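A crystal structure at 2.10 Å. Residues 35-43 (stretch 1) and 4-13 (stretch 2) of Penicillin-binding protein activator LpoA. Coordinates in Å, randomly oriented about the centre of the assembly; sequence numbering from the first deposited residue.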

ATOM      1  N   ASN A  35     -13.130  19.684  -3.665  1.00 24.14           N
ATOM      2  CA  ASN A  35     -12.955  18.454  -2.902  1.00 21.77           C
ATOM      3  C   ASN A  35     -13.634  17.279  -3.597  1.00 18.84           C
ATOM      4  O   ASN A  35     -13.042  16.203  -3.740  1.00 22.82           O
ATOM      5  CB  ASN A  35     -13.497  18.638  -1.483  1.00 27.88           C
ATOM      6  CG  ASN A  35     -12.666  19.609  -0.667  1.00 32.80           C
ATOM      7  OD1 ASN A  35     -11.472  19.785  -0.917  1.00 31.41           O
ATOM      8  ND2 ASN A  35     -13.293  20.244   0.316  1.00 37.35           N
ATOM      9  N   TRP A  36     -14.883  17.465  -4.034  1.00 23.96           N
ATOM     10  CA  TRP A  36     -15.556  16.417  -4.796  1.00 23.87           C
ATOM     11  C   TRP A  36     -14.786  16.093  -6.068  1.00 26.18           C
ATOM     12  O   TRP A  36     -14.677  14.925  -6.460  1.00 19.50           O
ATOM     13  CB  TRP A  36     -16.987  16.837  -5.137  1.00 19.61           C
ATOM     14  CG  TRP A  36     -17.948  16.829  -3.974  1.00 20.46           C
ATOM     15  CD1 TRP A  36     -18.710  17.871  -3.537  1.00 24.51           C
ATOM     16  CD2 TRP A  36     -18.253  15.722  -3.113  1.00 22.14           C
ATOM     17  NE1 TRP A  36     -19.469  17.486  -2.460  1.00 27.62           N
ATOM     18  CE2 TRP A  36     -19.206  16.173  -2.177  1.00 27.13           C
ATOM     19  CE3 TRP A  36     -17.812  14.396  -3.042  1.00 19.57           C
ATOM     20  CZ2 TRP A  36     -19.727  15.346  -1.184  1.00 30.30           C
ATOM     21  CZ3 TRP A  36     -18.332  13.576  -2.053  1.00 24.19           C
ATOM     22  CH2 TRP A  36     -19.279  14.053  -1.137  1.00 29.37           C
ATOM     23  N   GLN A  37     -14.238  17.119  -6.725  1.00 23.62           N
ATOM     24  CA  GLN A  37     -13.478  16.898  -7.949  1.00 22.44           C
ATOM     25  C   GLN A  37     -12.235  16.061  -7.679  1.00 19.04           C
ATOM     26  O   GLN A  37     -11.924  15.134  -8.437  1.00 19.88           O
ATOM     27  CB  GLN A  37     -13.101  18.242  -8.574  1.00 20.33           C
ATOM     28  CG  GLN A  37     -12.383  18.129  -9.906  1.00 17.99           C
ATOM     29  CD  GLN A  37     -12.188  19.478 -10.567  1.00 25.39           C
ATOM     30  OE1 GLN A  37     -12.683  20.495 -10.083  1.00 25.09           O
ATOM     31  NE2 GLN A  37     -11.462  19.495 -11.678  1.00 27.45           N
ATOM     32  N   LEU A  38     -11.511  16.371  -6.601  1.00 16.28           N
ATOM     33  CA  LEU A  38     -10.346  15.569  -6.237  1.00 20.34           C
ATOM     34  C   LEU A  38     -10.740  14.124  -5.967  1.00 17.79           C
ATOM     35  O   LEU A  38      -9.999  13.195  -6.309  1.00 18.57           O
ATOM     36  CB  LEU A  38      -9.659  16.171  -5.013  1.00 20.83           C
ATOM     37  CG  LEU A  38      -8.909  17.485  -5.234  1.00 21.63           C
ATOM     38  CD1 LEU A  38      -8.585  18.133  -3.901  1.00 24.81           C
ATOM     39  CD2 LEU A  38      -7.637  17.250  -6.037  1.00 20.21           C
ATOM     40  N   LEU A  39     -11.904  13.914  -5.350  1.00 19.84           N
ATOM     41  CA  LEU A  39     -12.355  12.557  -5.062  1.00 22.20           C
ATOM     42  C   LEU A  39     -12.755  11.828  -6.339  1.00 21.19           C
ATOM     43  O   LEU A  39     -12.470  10.635  -6.494  1.00 19.09           O
ATOM     44  CB  LEU A  39     -13.516  12.597  -4.071  1.00 20.06           C
ATOM     45  CG  LEU A  39     -13.098  12.845  -2.620  1.00 20.42           C
ATOM     46  CD1 LEU A  39     -14.250  13.408  -1.800  1.00 23.93           C
ATOM     47  CD2 LEU A  39     -12.589  11.551  -2.005  1.00 21.08           C
ATOM     48  N   ALA A  40     -13.413  12.529  -7.266  1.00 17.45           N
ATOM     49  CA  ALA A  40     -13.748  11.924  -8.550  1.00 18.38           C
ATOM     50  C   ALA A  40     -12.497  11.442  -9.269  1.00 16.59           C
ATOM     51  O   ALA A  40     -12.476  10.336  -9.822  1.00 17.33           O
ATOM     52  CB  ALA A  40     -14.511  12.924  -9.419  1.00 22.53           C
ATOM     53  N   ILE A  41     -11.442  12.258  -9.272  1.00 19.01           N
ATOM     54  CA  ILE A  41     -10.177  11.849  -9.880  1.00 19.58           C
ATOM     55  C   ILE A  41      -9.670  10.570  -9.225  1.00 15.71           C
ATOM     56  O   ILE A  41      -9.270   9.618  -9.904  1.00 17.72           O
ATOM     57  CB  ILE A  41      -9.143  12.985  -9.772  1.00 16.57           C
ATOM     58  CG1 ILE A  41      -9.637  14.230 -10.510  1.00 14.45           C
ATOM     59  CG2 ILE A  41      -7.789  12.547 -10.331  1.00 21.30           C
ATOM     60  CD1 ILE A  41      -8.899  15.495 -10.133  1.00 18.05           C
ATOM     61  N   ARG A  42      -9.680  10.534  -7.890  1.00 21.41           N
ATOM     62  CA  ARG A  42      -9.207   9.356  -7.169  1.00 17.68           C
ATOM     63  C   ARG A  42      -9.992   8.115  -7.569  1.00 17.75           C
ATOM     64  O   ARG A  42      -9.408   7.048  -7.805  1.00 19.80           O
ATOM     65  CB  ARG A  42      -9.316   9.596  -5.661  1.00 15.37           C
ATOM     66  CG  ARG A  42      -8.609   8.557  -4.803  1.00 20.27           C
ATOM     67  CD  ARG A  42      -9.083   8.607  -3.354  1.00 23.82           C
ATOM     68  NE  ARG A  42      -8.893   9.924  -2.745  1.00 26.66           N
ATOM     69  CZ  ARG A  42      -9.089  10.190  -1.456  1.00 28.88           C
ATOM     70  NH1 ARG A  42      -9.483   9.232  -0.625  1.00 26.03           N
ATOM     71  NH2 ARG A  42      -8.886  11.416  -0.992  1.00 26.90           N
ATOM     72  N   ALA A  43     -11.318   8.233  -7.659  1.00 17.00           N
ATOM     73  CA  ALA A  43     -12.144   7.081  -8.004  1.00 17.54           C
ATOM     74  C   ALA A  43     -11.978   6.695  -9.470  1.00 17.01           C
ATOM     75  O   ALA A  43     -11.921   5.505  -9.800  1.00 17.85           O
ATOM     76  CB  ALA A  43     -13.610   7.379  -7.692  1.00 20.78           C
TER
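Stretch 2, residues 4-13: DQSTAYMQGT

Stretch 2, a turn followed by a short helix, packs across one side of the helix of stretch 1 through a small apolar centre, with hydrogen bonds from Asn 35, Trp 36 and Arg 42 tying it down. Asp 4 to Thr 7 form a type I beta turn, a short helix begins at Thr 7, and Gly 12 is the first residue to leave helical phi/psi. The two helices run in broadly the same direction, their axes crossing at 43° and approaching to 10.1 Å; the backbones come close where Trp 36 meets Ser 6 (CA to CA 6.8 Å) and Leu 39 meets Met 10 (CA to CA 6.6 Å). The contact buries 504 Å², both sides summed.

The turn lies against the beginning of stretch 1. Asn 35 ND2 donates to Asp 4 OD2 at 3.3 Å, while Asp 4 OD1 accepts a bond from Thr 7 OG1 at 2.8 Å, so one carboxylate serves both the contact and the turn. The indole nitrogen of Trp 36, the one polar atom of a large buried ring, donates from NE1 to Gln 5 OE1 at 2.9 Å and is nearly linear at 169°. Over a face of the same ring lies Ser 6, whose CB is 3.5 Å from the centroid of the six-membered ring and almost on its normal, a CH-pi contact that suits a small side chain. Tyr 9 meets the ring's edge, with its CE2 3.6 Å from Trp 36 CH2; the two aromatic planes are inclined at 43°.

Met 10 is the knob of the interface, its side chain sitting among Asn 35, Leu 38, Leu 39 and Arg 42. Its CB points sideways, but the flexible, unbranched chain (t, p, p) brings the terminal methyl nearer: Met 10 CE lies 3.3 Å from Asn 35 O and 4.1 Å from Leu 39 CG. Leu 39 points toward stretch 2 and fills the space beside this knob, its CD1 3.7 Å from Ser 6 CB and 3.8 Å from Tyr 9 CB.

Arg 42 reaches the C-terminal end of the short helix, where the regular i+4 pattern breaks off. Arg 42 NH2 donates to Met 10 O at 3.0 Å and 170°, and Arg 42 NH1 lies 3.2 Å from Tyr 9 O. Tyr 9 O accepts a bond from Gly 12 N at 3.0 Å, part of the Schellman motif that closes the helix. Gly 12 has a positive phi of 82°, and glycine suits it because a CB would be jammed against the preceding carbonyl oxygen.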

ATOM      1  N   ASP A   4     -17.123  19.047   6.341  1.00 35.23           N
ATOM      2  CA  ASP A   4     -17.869  19.475   5.171  1.00 41.04           C
ATOM      3  C   ASP A   4     -18.502  18.252   4.509  1.00 36.99           C
ATOM      4  O   ASP A   4     -18.471  17.140   5.048  1.00 30.97           O
ATOM      5  CB  ASP A   4     -16.958  20.244   4.210  1.00 49.89           C
ATOM      6  CG  ASP A   4     -16.083  19.330   3.377  1.00 57.08           C
ATOM      7  OD1 ASP A   4     -15.541  18.355   3.935  1.00 59.27           O
ATOM      8  OD2 ASP A   4     -15.943  19.588   2.162  1.00 59.28           O
ATOM      9  N   GLN A   5     -19.068  18.459   3.317  1.00 37.52           N
ATOM     10  CA  GLN A   5     -19.849  17.412   2.667  1.00 31.72           C
ATOM     11  C   GLN A   5     -19.040  16.141   2.442  1.00 21.41           C
ATOM     12  O   GLN A   5     -19.608  15.044   2.442  1.00 25.70           O
ATOM     13  CB  GLN A   5     -20.386  17.913   1.325  1.00 34.11           C
ATOM     14  CG  GLN A   5     -21.453  18.980   1.420  1.00 41.37           C
ATOM     15  CD  GLN A   5     -21.881  19.482   0.053  1.00 41.17           C
ATOM     16  OE1 GLN A   5     -21.540  18.889  -0.972  1.00 33.67           O
ATOM     17  NE2 GLN A   5     -22.624  20.582   0.032  1.00 45.39           N
ATOM     18  N   SER A   6     -17.724  16.257   2.244  1.00 23.91           N
ATOM     19  CA  SER A   6     -16.925  15.150   1.726  1.00 28.72           C
ATOM     20  C   SER A   6     -15.785  14.734   2.653  1.00 21.32           C
ATOM     21  O   SER A   6     -14.869  14.035   2.211  1.00 23.37           O
ATOM     22  CB  SER A   6     -16.363  15.515   0.352  1.00 33.35           C
ATOM     23  OG  SER A   6     -15.541  16.668   0.433  1.00 31.63           O
ATOM     24  N   THR A   7     -15.829  15.117   3.931  1.00 18.73           N
ATOM     25  CA  THR A   7     -14.711  14.850   4.834  1.00 24.30           C
ATOM     26  C   THR A   7     -14.338  13.368   4.851  1.00 23.02           C
ATOM     27  O   THR A   7     -13.193  12.999   4.568  1.00 21.68           O
ATOM     28  CB  THR A   7     -15.059  15.336   6.243  1.00 26.91           C
ATOM     29  OG1 THR A   7     -15.285  16.749   6.210  1.00 29.55           O
ATOM     30  CG2 THR A   7     -13.933  15.034   7.226  1.00 29.52           C
ATOM     31  N   ALA A   8     -15.297  12.503   5.196  1.00 25.13           N
ATOM     32  CA  ALA A   8     -14.993  11.083   5.364  1.00 21.50           C
ATOM     33  C   ALA A   8     -14.376  10.489   4.105  1.00 19.97           C
ATOM     34  O   ALA A   8     -13.402   9.733   4.181  1.00 22.22           O
ATOM     35  CB  ALA A   8     -16.257  10.311   5.743  1.00 23.02           C
ATOM     36  N   TYR A   9     -14.935  10.809   2.938  1.00 18.78           N
ATOM     37  CA  TYR A   9     -14.391  10.276   1.694  1.00 22.59           C
ATOM     38  C   TYR A   9     -12.978  10.794   1.459  1.00 23.29           C
ATOM     39  O   TYR A   9     -12.068  10.024   1.128  1.00 21.11           O
ATOM     40  CB  TYR A   9     -15.304  10.641   0.521  1.00 20.74           C
ATOM     41  CG  TYR A   9     -16.778  10.489   0.826  1.00 21.82           C
ATOM     42  CD1 TYR A   9     -17.382   9.238   0.850  1.00 19.78           C
ATOM     43  CD2 TYR A   9     -17.565  11.600   1.091  1.00 28.19           C
ATOM     44  CE1 TYR A   9     -18.729   9.100   1.133  1.00 23.84           C
ATOM     45  CE2 TYR A   9     -18.910  11.475   1.373  1.00 28.77           C
ATOM     46  CZ  TYR A   9     -19.488  10.225   1.394  1.00 27.12           C
ATOM     47  OH  TYR A   9     -20.829  10.101   1.675  1.00 28.08           O
ATOM     48  N   MET A  10     -12.778  12.102   1.634  1.00 22.27           N
ATOM     49  CA  MET A  10     -11.446  12.679   1.482  1.00 21.03           C
ATOM     50  C   MET A  10     -10.447  11.999   2.407  1.00 20.39           C
ATOM     51  O   MET A  10      -9.329  11.672   1.994  1.00 23.78           O
ATOM     52  CB  MET A  10     -11.497  14.182   1.760  1.00 24.57           C
ATOM     53  CG  MET A  10     -10.224  14.926   1.385  1.00 33.84           C
ATOM     54  SD  MET A  10      -9.927  14.946  -0.394  1.00 31.90           S
ATOM     55  CE  MET A  10     -11.228  16.047  -0.938  1.00 32.88           C
ATOM     56  N   GLN A  11     -10.835  11.770   3.664  1.00 23.62           N
ATOM     57  CA  GLN A  11      -9.957  11.135   4.636  1.00 26.41           C
ATOM     58  C   GLN A  11      -9.873   9.623   4.472  1.00 26.86           C
ATOM     59  O   GLN A  11      -9.036   8.992   5.127  1.00 25.60           O
ATOM     60  CB  GLN A  11     -10.424  11.462   6.056  1.00 31.80           C
ATOM     61  CG  GLN A  11     -10.186  12.905   6.470  1.00 45.86           C
ATOM     62  CD  GLN A  11     -10.708  13.202   7.862  1.00 65.18           C
ATOM     63  OE1 GLN A  11     -11.462  12.415   8.435  1.00 69.68           O
ATOM     64  NE2 GLN A  11     -10.307  14.341   8.415  1.00 75.53           N
ATOM     65  N   GLY A  12     -10.709   9.027   3.627  1.00 20.55           N
ATOM     66  CA  GLY A  12     -10.675   7.593   3.423  1.00 24.50           C
ATOM     67  C   GLY A  12     -11.418   6.784   4.459  1.00 26.47           C
ATOM     68  O   GLY A  12     -11.279   5.555   4.475  1.00 29.13           O
ATOM     69  N   THR A  13     -12.189   7.427   5.332  1.00 25.11           N
ATOM     70  CA  THR A  13     -13.026   6.717   6.291  1.00 28.26           C
ATOM     71  C   THR A  13     -14.357   6.290   5.690  1.00 23.35           C
ATOM     72  O   THR A  13     -15.138   5.608   6.363  1.00 25.75           O
ATOM     73  CB  THR A  13     -13.265   7.595   7.522  1.00 27.93           C
ATOM     74  OG1 THR A  13     -13.780   8.867   7.110  1.00 25.37           O
ATOM     75  CG2 THR A  13     -11.961   7.796   8.291  1.00 28.16           C
TER